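Local coordinates for possible exported protein (Mycobacterium tuberculosis, PDB 3MAY) that binds heme and probably delivers it to the membrane proteins MmpL3 and MmpL11 as part of a mycobacterial heme-iron acquisition system, at residues L92-A95 with V96-A99. Numbering follows the deposited sequence.
Sequences LMQA and VQGA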
loop_
_atom_site.group_PDB
_atom_site.type_symbol
_atom_site.label_atom_id
_atom_site.label_comp_id
_atom_site.label_asym_id
_atom_site.label_seq_id
_atom_site.Cartn_x
_atom_site.Cartn_y
_atom_site.Cartn_z
ATOM N N LEU C 92 -3.426 -8.645 7.410
ATOM C CA LEU C 92 -3.736 -9.371 8.642
ATOM C C LEU C 92 -2.641 -9.279 9.713
ATOM O O LEU C 92 -2.937 -9.251 10.907
ATOM C CB LEU C 92 -4.044 -10.836 8.329
ATOM C CG LEU C 92 -4.109 -11.902 9.432
ATOM C CD1 LEU C 92 -5.354 -11.821 10.217
ATOM C CD2 LEU C 92 -4.018 -13.275 8.775
ATOM N N MET C 93 -1.380 -9.262 9.279
ATOM C CA MET C 93 -0.265 -9.112 10.213
ATOM C C MET C 93 -0.390 -7.746 10.882
ATOM O O MET C 93 -0.514 -7.653 12.119
ATOM C CB MET C 93 1.072 -9.276 9.501
ATOM C CG MET C 93 2.086 -10.030 10.320
ATOM S SD MET C 93 3.794 -9.620 9.882
ATOM C CE MET C 93 4.078 -8.223 10.973
ATOM N N GLN C 94 -0.428 -6.701 10.053
ATOM C CA GLN C 94 -0.674 -5.331 10.541
ATOM C C GLN C 94 -1.864 -5.291 11.452
ATOM O O GLN C 94 -1.831 -4.567 12.449
ATOM C CB GLN C 94 -0.851 -4.307 9.417
ATOM C CG GLN C 94 0.312 -4.263 8.406
ATOM C CD GLN C 94 0.031 -3.306 7.245
ATOM O OE1 GLN C 94 -1.141 -3.018 6.910
ATOM N NE2 GLN C 94 1.102 -2.805 6.624
ATOM N N ALA C 95 -2.904 -6.068 11.139
ATOM C CA ALA C 95 -4.121 -6.119 11.985
ATOM C C ALA C 95 -3.882 -6.666 13.422
ATOM O O ALA C 95 -4.406 -6.114 14.417
ATOM C CB ALA C 95 -5.247 -6.906 11.272
ATOM N N VAL C 96 -3.097 -7.751 13.508
ATOM C CA VAL C 96 -2.589 -8.269 14.768
ATOM C C VAL C 96 -1.758 -7.191 15.541
ATOM O O VAL C 96 -2.139 -6.827 16.699
ATOM C CB VAL C 96 -1.742 -9.558 14.617
ATOM C CG1 VAL C 96 -1.297 -10.070 16.017
ATOM C CG2 VAL C 96 -2.481 -10.644 13.818
ATOM N N GLN C 97 -0.670 -6.684 14.926
ATOM C CA GLN C 97 0.167 -5.649 15.563
ATOM C C GLN C 97 -0.756 -4.597 16.135
ATOM O O GLN C 97 -0.790 -4.464 17.341
ATOM C CB GLN C 97 1.206 -5.014 14.602
ATOM C CG GLN C 97 2.224 -5.997 14.048
ATOM C CD GLN C 97 3.186 -5.419 12.969
ATOM O OE1 GLN C 97 2.775 -4.709 12.011
ATOM N NE2 GLN C 97 4.474 -5.791 13.090
ATOM N N GLY C 98 -1.561 -3.925 15.307
ATOM C CA GLY C 98 -2.537 -2.920 15.811
ATOM C C GLY C 98 -3.385 -3.375 16.992
ATOM O O GLY C 98 -3.789 -2.546 17.844
ATOM N N ALA C 99 -3.674 -4.679 17.063
ATOM C CA ALA C 99 -4.489 -5.223 18.188
ATOM C C ALA C 99 -3.637 -5.340 19.470
ATOM O O ALA C 99 -4.106 -5.073 20.607
ATOM C CB ALA C 99 -5.064 -6.559 17.803
#
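The Gln-97 side-chain amide turns one face to Met-93, whose methyl CE sits over it, 3.2 Å from NE2, while OE1 lies 3.8 Å from Gln-94 CA, which stands out of the amide plane on the same side as CE. Both groups ride on successive turns of the α-helix 86-99, the C-terminal helix of this all-helical protein. Met-93 reaches the amide because its chain bends at SD (chi3 89°), bringing CE back toward Gln-97, whose own chain runs extended beyond CG. The Gln-94 amide takes another course: its NE2 is hydrogen-bonded to OE1 of Gln-88 of the second subunit, across the subunit interface. Met-93, Val-96 and Gln-97 pack on Leu-73, Phe-56 and Ile-84 of that subunit, respectively. In the backbone, i to i+4 hydrogen bonds run from Gln-97 N to Met-93 O (3.0 Å), from Val-96 N to Leu-92 O and from Gly-98 N to Gln-94 O. With chi1 at -178°, Val-96 CG2 is held beside its own backbone N, on the side of Leu-92 O, 3.3 Å away. Near the C-terminal end the last bond, Ala-99 N to Ala-95 O (3.1 Å), is weak, with an angle of 130° at the hydrogen.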